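Local coordinates for amine Dehydrogenase (Pseudomonas putida, PDB 1JMX), which probably transfers electrons by way of two covalently bound c-type hemes during the oxidation of amines, at residues Ser97-Arg102 with Arg142-Ile147; Lys117-Leu122 with Lys158-Glu163; Asn124-Leu127 with Ser132-Tyr135. All coordinates share one frame; numbering follows the deposited sequence.

Interaction 1. Residues Ser97-Arg102 with Arg142-Ile147; sequences SETCGR and RDWLPI. With HEC (heme c), chain E.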
# COMPACT_ATOMS: atom_id res chain seq x y z
N SER A 97 -10.07 -9.43 -5.59
CA SER A 97 -9.67 -8.51 -4.52
C SER A 97 -8.58 -9.06 -3.61
O SER A 97 -7.60 -8.39 -3.34
CB SER A 97 -10.87 -8.12 -3.65
OG SER A 97 -11.91 -7.59 -4.45
N GLU A 98 -8.77 -10.29 -3.13
CA GLU A 98 -7.81 -10.93 -2.25
C GLU A 98 -6.53 -11.30 -2.96
O GLU A 98 -5.44 -11.09 -2.44
CB GLU A 98 -8.42 -12.18 -1.64
CG GLU A 98 -9.62 -11.90 -0.80
CD GLU A 98 -10.25 -13.15 -0.22
OE1 GLU A 98 -10.13 -14.23 -0.84
OE2 GLU A 98 -10.88 -13.03 0.85
N THR A 99 -6.67 -11.85 -4.16
CA THR A 99 -5.53 -12.27 -4.94
C THR A 99 -4.80 -11.12 -5.62
O THR A 99 -3.59 -11.02 -5.51
CB THR A 99 -5.96 -13.29 -6.03
OG1 THR A 99 -6.91 -14.22 -5.49
CG2 THR A 99 -4.75 -14.05 -6.56
N CYS A 100 -5.55 -10.23 -6.27
CA CYS A 100 -4.95 -9.13 -7.05
C CYS A 100 -5.14 -7.69 -6.64
O CYS A 100 -4.52 -6.81 -7.22
CB CYS A 100 -5.38 -9.25 -8.52
SG CYS A 100 -5.12 -10.93 -9.09
N GLY A 101 -6.01 -7.42 -5.67
CA GLY A 101 -6.22 -6.04 -5.28
C GLY A 101 -5.91 -5.72 -3.84
O GLY A 101 -6.36 -4.69 -3.34
N ARG A 102 -5.15 -6.57 -3.17
CA ARG A 102 -4.81 -6.35 -1.77
C ARG A 102 -3.53 -5.53 -1.57
O ARG A 102 -3.23 -5.09 -0.47
CB ARG A 102 -4.72 -7.67 -1.01
CG ARG A 102 -3.58 -8.56 -1.44
CD ARG A 102 -3.46 -9.75 -0.51
NE ARG A 102 -2.40 -10.66 -0.92
CZ ARG A 102 -1.10 -10.48 -0.66
NH1 ARG A 102 -0.68 -9.42 0.01
NH2 ARG A 102 -0.23 -11.41 -1.05
N ARG A 142 -3.76 -20.04 2.19
CA ARG A 142 -4.15 -20.87 1.05
C ARG A 142 -2.93 -21.23 0.19
O ARG A 142 -1.83 -20.73 0.42
CB ARG A 142 -5.16 -20.09 0.21
CG ARG A 142 -4.56 -18.87 -0.50
CD ARG A 142 -5.61 -17.89 -0.99
NE ARG A 142 -6.18 -17.13 0.11
CZ ARG A 142 -7.09 -16.17 -0.02
NH1 ARG A 142 -7.55 -15.85 -1.22
NH2 ARG A 142 -7.53 -15.53 1.05
N ASP A 143 -3.12 -22.15 -0.75
CA ASP A 143 -2.04 -22.52 -1.67
C ASP A 143 -2.12 -21.43 -2.74
O ASP A 143 -2.77 -21.60 -3.77
CB ASP A 143 -2.31 -23.89 -2.28
CG ASP A 143 -2.28 -25.01 -1.26
OD1 ASP A 143 -1.54 -24.89 -0.26
OD2 ASP A 143 -3.00 -26.01 -1.46
N TRP A 144 -1.47 -20.31 -2.47
CA TRP A 144 -1.50 -19.16 -3.36
C TRP A 144 -1.14 -19.39 -4.82
O TRP A 144 -1.91 -19.03 -5.71
CB TRP A 144 -0.66 -18.01 -2.79
CG TRP A 144 -1.01 -16.70 -3.41
CD1 TRP A 144 -1.98 -15.85 -2.99
CD2 TRP A 144 -0.46 -16.14 -4.60
NE1 TRP A 144 -2.08 -14.79 -3.86
CE2 TRP A 144 -1.16 -14.94 -4.86
CE3 TRP A 144 0.56 -16.53 -5.48
CZ2 TRP A 144 -0.88 -14.13 -5.96
CZ3 TRP A 144 0.84 -15.72 -6.58
CH2 TRP A 144 0.12 -14.53 -6.81
N LEU A 145 0.02 -19.98 -5.08
CA LEU A 145 0.46 -20.22 -6.46
C LEU A 145 -0.51 -21.09 -7.30
O LEU A 145 -0.93 -20.66 -8.38
CB LEU A 145 1.90 -20.73 -6.50
CG LEU A 145 2.63 -20.81 -7.84
CD1 LEU A 145 2.57 -19.47 -8.57
CD2 LEU A 145 4.07 -21.24 -7.58
N PRO A 146 -0.89 -22.29 -6.81
CA PRO A 146 -1.81 -23.17 -7.54
C PRO A 146 -3.16 -22.49 -7.86
O PRO A 146 -3.69 -22.62 -8.96
CB PRO A 146 -2.00 -24.33 -6.58
CG PRO A 146 -0.66 -24.42 -5.93
CD PRO A 146 -0.36 -22.98 -5.62
N ILE A 147 -3.71 -21.79 -6.87
CA ILE A 147 -4.98 -21.08 -7.00
C ILE A 147 -4.85 -19.97 -8.05
O ILE A 147 -5.72 -19.80 -8.91
CB ILE A 147 -5.40 -20.47 -5.62
CG1 ILE A 147 -5.86 -21.57 -4.67
CG2 ILE A 147 -6.48 -19.42 -5.79
CD1 ILE A 147 -6.03 -21.10 -3.24
FE HEC E . 0.43 -6.68 -9.07
CHA HEC E . 2.21 -4.44 -10.80
CHB HEC E . -1.31 -7.39 -11.87
CHC HEC E . -1.27 -9.08 -7.39
CHD HEC E . 2.24 -5.96 -6.25
NA HEC E . 0.43 -6.03 -10.92
C1A HEC E . 1.23 -5.09 -11.47
C2A HEC E . 0.94 -4.88 -12.86
C3A HEC E . -0.07 -5.70 -13.16
C4A HEC E . -0.37 -6.43 -11.95
CMA HEC E . -0.75 -5.86 -14.51
CAA HEC E . 1.66 -3.92 -13.78
CBA HEC E . 2.39 -4.82 -14.78
CGA HEC E . 3.24 -4.13 -15.82
O1A HEC E . 3.34 -2.92 -15.85
O2A HEC E . 3.82 -4.84 -16.61
NB HEC E . -0.98 -7.94 -9.52
C1B HEC E . -1.61 -8.12 -10.76
C2B HEC E . -2.58 -9.16 -10.76
C3B HEC E . -2.56 -9.67 -9.50
C4B HEC E . -1.58 -8.89 -8.73
CMB HEC E . -3.43 -9.61 -11.97
CAB HEC E . -3.42 -10.85 -9.07
CBB HEC E . -2.69 -12.18 -8.92
NC HEC E . 0.46 -7.35 -7.21
C1C HEC E . -0.33 -8.35 -6.68
C2C HEC E . -0.05 -8.56 -5.29
C3C HEC E . 0.91 -7.69 -4.95
C4C HEC E . 1.25 -6.94 -6.16
CMC HEC E . -0.75 -9.59 -4.39
CAC HEC E . 1.38 -7.50 -3.53
CBC HEC E . 2.52 -8.33 -2.97
ND HEC E . 1.91 -5.47 -8.61
C1D HEC E . 2.56 -5.28 -7.41
C2D HEC E . 3.63 -4.28 -7.53
C3D HEC E . 3.58 -3.89 -8.85
C4D HEC E . 2.54 -4.61 -9.46
CMD HEC E . 4.57 -3.81 -6.42
CAD HEC E . 4.42 -2.89 -9.66
CBD HEC E . 5.45 -2.10 -8.93
CGD HEC E . 4.91 -0.77 -8.51
O1D HEC E . 3.67 -0.65 -8.37
O2D HEC E . 5.71 0.17 -8.33
O HOH W 1 -3.61 -12.93 -2.16
O HOH W 2 -6.39 -16.22 -4.14
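T99 and W144 meet where the end of helix 94-100 faces the start of helix 144-159. The methyl CG2 of T99 approaches the indole of W144 obliquely, 3.9 Å from NE1 and just as near CZ2. CG2 stands anti to the backbone N of T99, which turns OG1 back to hydrogen-bond with O of Q95 in the same helix. Atom CBB of heme c touches both partners, 3.6 Å from T99 CG2, so methyl, indole and heme side arm form one apolar cluster. The indole N-H goes to a water at 2.9 Å from W144 NE1; this water also donates to O of E98 and accepts from NE of R102, pinning three groups of the two segments. A second water links OG1 of T99 with NH1 of R142. Nearer the surface, R142 reaches over on a chain bent at chi3 (74°) to make a salt bridge with E98, NH1 lying 3.1 Å from OE1. A weak bond from R142 NH2 goes to the same oxygen. The guanidinium and carboxylate planes are 64° apart and OE1 is met from above its plane, so the pair is not the flat, two-pronged kind. Next to T99, C100 SG is bonded to heme CAB at 1.7 Å; C100, C103 and H104 form the CXXCH motif characteristic of c-type cytochromes.

Interaction 2. Residues Lys117-Leu122 with Lys158-Glu163; sequences KEWEHL and KRYPLE. With HEC (heme c), chain E.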
# COMPACT_ATOMS: atom_id res chain seq x y z
N LYS A 117 -1.51 -16.83 -21.30
CA LYS A 117 -0.08 -17.01 -21.06
C LYS A 117 0.60 -15.76 -20.51
O LYS A 117 1.55 -15.86 -19.73
CB LYS A 117 0.63 -17.49 -22.33
CG LYS A 117 2.17 -17.59 -22.23
CD LYS A 117 2.65 -18.52 -21.09
CE LYS A 117 2.17 -19.96 -21.27
NZ LYS A 117 2.72 -20.91 -20.23
N GLU A 118 0.11 -14.59 -20.92
CA GLU A 118 0.67 -13.33 -20.44
C GLU A 118 0.20 -13.06 -19.01
O GLU A 118 0.89 -12.37 -18.26
CB GLU A 118 0.28 -12.19 -21.38
CG GLU A 118 0.81 -12.35 -22.80
CD GLU A 118 2.33 -12.36 -22.86
OE1 GLU A 118 2.93 -11.44 -22.30
OE2 GLU A 118 2.92 -13.28 -23.46
N TRP A 119 -0.95 -13.62 -18.64
CA TRP A 119 -1.48 -13.48 -17.28
C TRP A 119 -0.70 -14.46 -16.40
O TRP A 119 -0.46 -14.19 -15.23
CB TRP A 119 -2.98 -13.80 -17.21
CG TRP A 119 -3.91 -12.69 -17.63
CD1 TRP A 119 -4.87 -12.75 -18.60
CD2 TRP A 119 -3.99 -11.36 -17.07
NE1 TRP A 119 -5.54 -11.55 -18.69
CE2 TRP A 119 -5.02 -10.67 -17.77
CE3 TRP A 119 -3.29 -10.68 -16.06
CZ2 TRP A 119 -5.36 -9.35 -17.48
CZ3 TRP A 119 -3.64 -9.35 -15.78
CH2 TRP A 119 -4.67 -8.70 -16.49
N GLU A 120 -0.31 -15.60 -16.99
CA GLU A 120 0.47 -16.61 -16.27
C GLU A 120 1.89 -16.09 -16.01
O GLU A 120 2.44 -16.31 -14.93
CB GLU A 120 0.53 -17.91 -17.07
CG GLU A 120 1.22 -19.03 -16.31
CD GLU A 120 1.67 -20.18 -17.20
OE1 GLU A 120 2.88 -20.51 -17.20
OE2 GLU A 120 0.82 -20.76 -17.89
N HIS A 121 2.48 -15.41 -16.99
CA HIS A 121 3.82 -14.84 -16.85
C HIS A 121 3.78 -13.77 -15.76
O HIS A 121 4.73 -13.62 -15.00
CB HIS A 121 4.29 -14.17 -18.14
CG HIS A 121 4.80 -15.13 -19.17
ND1 HIS A 121 5.50 -16.27 -18.85
CD2 HIS A 121 4.75 -15.09 -20.52
CE1 HIS A 121 5.85 -16.90 -19.96
NE2 HIS A 121 5.41 -16.20 -20.99
N LEU A 122 2.67 -13.03 -15.71
CA LEU A 122 2.50 -11.98 -14.72
C LEU A 122 2.50 -12.56 -13.30
O LEU A 122 3.17 -12.01 -12.43
CB LEU A 122 1.22 -11.19 -14.97
CG LEU A 122 0.87 -10.12 -13.94
CD1 LEU A 122 0.28 -8.93 -14.62
CD2 LEU A 122 -0.10 -10.69 -12.92
N LYS A 158 -10.47 -14.70 -19.36
CA LYS A 158 -11.83 -14.64 -19.87
C LYS A 158 -12.44 -13.24 -19.70
O LYS A 158 -13.14 -12.73 -20.58
CB LYS A 158 -12.69 -15.69 -19.16
CG LYS A 158 -14.12 -15.75 -19.65
CD LYS A 158 -14.90 -16.90 -19.02
CE LYS A 158 -14.55 -18.23 -19.67
NZ LYS A 158 -15.46 -19.35 -19.23
N ARG A 159 -12.15 -12.61 -18.56
CA ARG A 159 -12.66 -11.28 -18.26
C ARG A 159 -11.92 -10.18 -19.01
O ARG A 159 -12.54 -9.22 -19.48
CB ARG A 159 -12.58 -11.01 -16.74
CG ARG A 159 -13.25 -12.08 -15.88
CD ARG A 159 -13.71 -11.55 -14.51
NE ARG A 159 -12.68 -10.85 -13.74
CZ ARG A 159 -12.94 -10.01 -12.73
NH1 ARG A 159 -14.19 -9.76 -12.38
NH2 ARG A 159 -11.95 -9.37 -12.10
N TYR A 160 -10.60 -10.32 -19.13
CA TYR A 160 -9.77 -9.32 -19.79
C TYR A 160 -8.87 -9.92 -20.86
O TYR A 160 -7.65 -9.90 -20.71
CB TYR A 160 -8.90 -8.60 -18.76
CG TYR A 160 -9.63 -8.16 -17.52
CD1 TYR A 160 -9.19 -8.56 -16.26
CD2 TYR A 160 -10.74 -7.32 -17.60
CE1 TYR A 160 -9.84 -8.14 -15.11
CE2 TYR A 160 -11.40 -6.88 -16.45
CZ TYR A 160 -10.94 -7.30 -15.20
OH TYR A 160 -11.57 -6.86 -14.05
N PRO A 161 -9.45 -10.41 -21.97
CA PRO A 161 -8.73 -11.03 -23.09
C PRO A 161 -8.04 -10.04 -24.02
O PRO A 161 -8.49 -8.91 -24.18
CB PRO A 161 -9.83 -11.77 -23.82
CG PRO A 161 -10.98 -10.84 -23.68
CD PRO A 161 -10.90 -10.43 -22.23
N LEU A 162 -6.97 -10.50 -24.66
CA LEU A 162 -6.22 -9.67 -25.60
C LEU A 162 -7.13 -9.25 -26.75
O LEU A 162 -7.15 -8.09 -27.15
CB LEU A 162 -5.02 -10.47 -26.13
CG LEU A 162 -3.76 -9.73 -26.57
CD1 LEU A 162 -3.69 -9.60 -28.07
CD2 LEU A 162 -3.66 -8.37 -25.89
N GLU A 163 -7.89 -10.20 -27.28
CA GLU A 163 -8.81 -9.90 -28.37
C GLU A 163 -10.26 -9.78 -27.93
O GLU A 163 -10.74 -10.53 -27.10
CB GLU A 163 -8.67 -10.91 -29.51
CG GLU A 163 -8.16 -10.28 -30.84
CD GLU A 163 -9.15 -9.28 -31.49
OE1 GLU A 163 -9.83 -9.67 -32.47
OE2 GLU A 163 -9.22 -8.09 -31.04
FE HEC E . 0.43 -6.68 -9.07
CHA HEC E . 2.21 -4.44 -10.80
CHB HEC E . -1.31 -7.39 -11.87
CHC HEC E . -1.27 -9.08 -7.39
CHD HEC E . 2.24 -5.96 -6.25
NA HEC E . 0.43 -6.03 -10.92
C1A HEC E . 1.23 -5.09 -11.47
C2A HEC E . 0.94 -4.88 -12.86
C3A HEC E . -0.07 -5.70 -13.16
C4A HEC E . -0.37 -6.43 -11.95
CMA HEC E . -0.75 -5.86 -14.51
CAA HEC E . 1.66 -3.92 -13.78
CBA HEC E . 2.39 -4.82 -14.78
CGA HEC E . 3.24 -4.13 -15.82
O1A HEC E . 3.34 -2.92 -15.85
O2A HEC E . 3.82 -4.84 -16.61
NB HEC E . -0.98 -7.94 -9.52
C1B HEC E . -1.61 -8.12 -10.76
C2B HEC E . -2.58 -9.16 -10.76
C3B HEC E . -2.56 -9.67 -9.50
C4B HEC E . -1.58 -8.89 -8.73
CMB HEC E . -3.43 -9.61 -11.97
CAB HEC E . -3.42 -10.85 -9.07
CBB HEC E . -2.69 -12.18 -8.92
NC HEC E . 0.46 -7.35 -7.21
C1C HEC E . -0.33 -8.35 -6.68
C2C HEC E . -0.05 -8.56 -5.29
C3C HEC E . 0.91 -7.69 -4.95
C4C HEC E . 1.25 -6.94 -6.16
CMC HEC E . -0.75 -9.59 -4.39
CAC HEC E . 1.38 -7.50 -3.53
CBC HEC E . 2.52 -8.33 -2.97
ND HEC E . 1.91 -5.47 -8.61
C1D HEC E . 2.56 -5.28 -7.41
C2D HEC E . 3.63 -4.28 -7.53
C3D HEC E . 3.58 -3.89 -8.85
C4D HEC E . 2.54 -4.61 -9.46
CMD HEC E . 4.57 -3.81 -6.42
CAD HEC E . 4.42 -2.89 -9.66
CBD HEC E . 5.45 -2.10 -8.93
CGD HEC E . 4.91 -0.77 -8.51
O1D HEC E . 3.67 -0.65 -8.37
O2D HEC E . 5.71 0.17 -8.33
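The backbones stand well apart, the nearest CA atoms being those of W119 and P161 at 9.6 Å, and the W119 side chain spans from helix 116-129 to Y160, the first residue to leave helical geometry after helix 144-159. W119 meets Y160 with the rim of its indole. The ring N-H points at the backbone O of Y160, which lies at the edge of the indole in its plane; the bond is weak, with W119 NE1 3.4 Å from Y160 O, though fairly straight at 155°. Beside it, CZ2 of W119 rests against CB of Y160 at 3.8 Å and, a little farther off, against CD1, so the indole approaches the phenol ring obliquely. This is the cytochrome c-like heme domain: the helix carrying W119 also carries the axial ligand H126, and the indole packs on V153, L156 and A157 of helix 144-159. R114, which binds the other heme, makes a cation-pi contact with W119 and backbone hydrogen bonds with Y160. Elsewhere on the six-membered ring, CZ3 of W119 lies 3.8 Å from the heme methyl CMB, obliquely. One turn on, CG of L122 stands anti to the backbone N (chi1 176°), which carries its two methyls to the same heme rim: CD1 of L122 lies 3.5 Å from heme CHB, and CD2 lies 3.6 Å from CMB.

Interaction 3. Residues Asn124-Leu127 with Ser132-Tyr135; sequences NFHL and SLEY. With HEC (heme c), chain E.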
# COMPACT_ATOMS: atom_id res chain seq x y z
N ASN A 124 3.92 -15.35 -12.23
CA ASN A 124 5.27 -15.80 -11.93
C ASN A 124 6.19 -14.64 -11.58
O ASN A 124 7.03 -14.76 -10.71
CB ASN A 124 5.86 -16.60 -13.10
CG ASN A 124 5.34 -18.02 -13.14
OD1 ASN A 124 5.81 -18.88 -12.40
ND2 ASN A 124 4.37 -18.28 -13.99
N PHE A 125 6.01 -13.52 -12.27
CA PHE A 125 6.80 -12.32 -12.00
C PHE A 125 6.56 -11.80 -10.59
O PHE A 125 7.49 -11.37 -9.93
CB PHE A 125 6.51 -11.21 -13.01
CG PHE A 125 6.91 -9.83 -12.53
CD1 PHE A 125 5.95 -8.93 -12.08
CD2 PHE A 125 8.26 -9.46 -12.47
CE1 PHE A 125 6.33 -7.69 -11.58
CE2 PHE A 125 8.64 -8.23 -11.97
CZ PHE A 125 7.67 -7.34 -11.52
N HIS A 126 5.30 -11.79 -10.16
CA HIS A 126 4.96 -11.31 -8.83
C HIS A 126 5.63 -12.10 -7.73
O HIS A 126 6.36 -11.54 -6.91
CB HIS A 126 3.44 -11.31 -8.63
CG HIS A 126 2.76 -10.13 -9.25
ND1 HIS A 126 2.45 -10.04 -10.59
CD2 HIS A 126 2.37 -8.96 -8.70
CE1 HIS A 126 1.91 -8.84 -10.80
NE2 HIS A 126 1.84 -8.16 -9.68
N LEU A 127 5.39 -13.41 -7.72
CA LEU A 127 5.98 -14.28 -6.71
C LEU A 127 7.51 -14.34 -6.85
O LEU A 127 8.22 -14.57 -5.88
CB LEU A 127 5.40 -15.70 -6.81
CG LEU A 127 5.09 -16.47 -5.51
CD1 LEU A 127 4.97 -17.93 -5.84
CD2 LEU A 127 6.15 -16.26 -4.45
N SER A 132 8.10 -12.87 -0.66
CA SER A 132 7.27 -12.85 0.54
C SER A 132 5.77 -12.80 0.25
O SER A 132 4.95 -12.92 1.15
CB SER A 132 7.63 -11.65 1.41
OG SER A 132 7.25 -10.45 0.76
N LEU A 133 5.42 -12.61 -1.02
CA LEU A 133 4.03 -12.53 -1.45
C LEU A 133 3.12 -13.61 -0.86
O LEU A 133 2.10 -13.30 -0.26
CB LEU A 133 3.95 -12.54 -2.98
CG LEU A 133 2.65 -12.18 -3.70
CD1 LEU A 133 2.96 -11.79 -5.14
CD2 LEU A 133 1.67 -13.33 -3.66
N GLU A 134 3.53 -14.87 -1.00
CA GLU A 134 2.76 -16.01 -0.51
C GLU A 134 2.75 -16.23 1.01
O GLU A 134 2.14 -17.18 1.50
CB GLU A 134 3.21 -17.28 -1.23
CG GLU A 134 4.64 -17.68 -0.93
CD GLU A 134 5.13 -18.84 -1.78
OE1 GLU A 134 4.32 -19.73 -2.12
OE2 GLU A 134 6.33 -18.84 -2.12
N TYR A 135 3.43 -15.36 1.75
CA TYR A 135 3.48 -15.46 3.20
C TYR A 135 2.67 -14.34 3.84
O TYR A 135 2.49 -14.32 5.05
CB TYR A 135 4.93 -15.36 3.70
CG TYR A 135 5.82 -16.50 3.27
CD1 TYR A 135 6.04 -17.59 4.11
CD2 TYR A 135 6.45 -16.48 2.03
CE1 TYR A 135 6.86 -18.63 3.73
CE2 TYR A 135 7.28 -17.52 1.64
CZ TYR A 135 7.48 -18.59 2.49
OH TYR A 135 8.29 -19.63 2.11
FE HEC E . 0.43 -6.68 -9.07
CHA HEC E . 2.21 -4.44 -10.80
CHB HEC E . -1.31 -7.39 -11.87
CHC HEC E . -1.27 -9.08 -7.39
CHD HEC E . 2.24 -5.96 -6.25
NA HEC E . 0.43 -6.03 -10.92
C1A HEC E . 1.23 -5.09 -11.47
C2A HEC E . 0.94 -4.88 -12.86
C3A HEC E . -0.07 -5.70 -13.16
C4A HEC E . -0.37 -6.43 -11.95
CMA HEC E . -0.75 -5.86 -14.51
CAA HEC E . 1.66 -3.92 -13.78
CBA HEC E . 2.39 -4.82 -14.78
CGA HEC E . 3.24 -4.13 -15.82
O1A HEC E . 3.34 -2.92 -15.85
O2A HEC E . 3.82 -4.84 -16.61
NB HEC E . -0.98 -7.94 -9.52
C1B HEC E . -1.61 -8.12 -10.76
C2B HEC E . -2.58 -9.16 -10.76
C3B HEC E . -2.56 -9.67 -9.50
C4B HEC E . -1.58 -8.89 -8.73
CMB HEC E . -3.43 -9.61 -11.97
CAB HEC E . -3.42 -10.85 -9.07
CBB HEC E . -2.69 -12.18 -8.92
NC HEC E . 0.46 -7.35 -7.21
C1C HEC E . -0.33 -8.35 -6.68
C2C HEC E . -0.05 -8.56 -5.29
C3C HEC E . 0.91 -7.69 -4.95
C4C HEC E . 1.25 -6.94 -6.16
CMC HEC E . -0.75 -9.59 -4.39
CAC HEC E . 1.38 -7.50 -3.53
CBC HEC E . 2.52 -8.33 -2.97
ND HEC E . 1.91 -5.47 -8.61
C1D HEC E . 2.56 -5.28 -7.41
C2D HEC E . 3.63 -4.28 -7.53
C3D HEC E . 3.58 -3.89 -8.85
C4D HEC E . 2.54 -4.61 -9.46
CMD HEC E . 4.57 -3.81 -6.42
CAD HEC E . 4.42 -2.89 -9.66
CBD HEC E . 5.45 -2.10 -8.93
CGD HEC E . 4.91 -0.77 -8.51
O1D HEC E . 3.67 -0.65 -8.37
O2D HEC E . 5.71 0.17 -8.33
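This is a buried, mainly apolar contact within the wall of a heme pocket, where H126 and L127 near the end of helix 116-129 pack on L133 and E134 in the 3-10 turn that follows. The chain folds back at once, so the CA atoms of L127 and L133 come within 5.9 Å. CD1 of L133 does most of the touching: it presses on CB of H126 at 3.6 Å and lies over the backbone N of L127. CG of L133 stands anti to its backbone N (chi1 -168°), which brings the branch up beside the heme, CG lying 3.9 Å from heme CBC. H126 itself binds the heme iron through NE2 at 2.1 Å, and H104 supplies the second axial ligand, giving bis-histidine coordination. The other ring nitrogen, ND1, hydrogen-bonds to O of L122 one turn back, which probably helps to set the rotation of the imidazole about its bond to the iron, while L133 backs the CB end. Farther from the heme, L127 and E134 cross at a slant: OE2 of E134 lies 3.5 Å from CD2 of L127, a carboxylate oxygen against a methyl. The charge is met elsewhere, for OE2 forms a salt bridge with R148 of a neighbouring Amine Dehydrogenase chain. Shortening E134 to an alanine would probably leave that arginine without its ion-pair partner and strip cover from the L127 methyls. A backbone bond from Y135 N to S132 O (2.9 Å) closes the turn. Helix 144-159 packs against this corner, L145 touching L127 and W144 touching L133, while the neighbouring chain holds N124 and Y135 by further hydrogen bonds.

All three interactions surround one heme c of the domain. Interaction 1 holds one of its two thioether bonds, that of C100, interaction 2 covers the rim carrying methyls CMA and CMB, and interaction 3 provides an axial ligand to the iron. Interactions 1 and 3, with centres about 10 Å apart, touch directly: W144 CE2 lies 3.5 Å from L133 CD2, L145 CD2 3.8 Å from L127 CD1, and R102 NH2 3.1 Å from L133 O. Interaction 2 uses the start of helix 116-129 and the end of helix 144-159, its centre about 16 Å from that of interaction 1 and 18 Å from that of interaction 3. These two helices thus link the three contacts, and the side chain of W119 lies about 8 Å from the other heme.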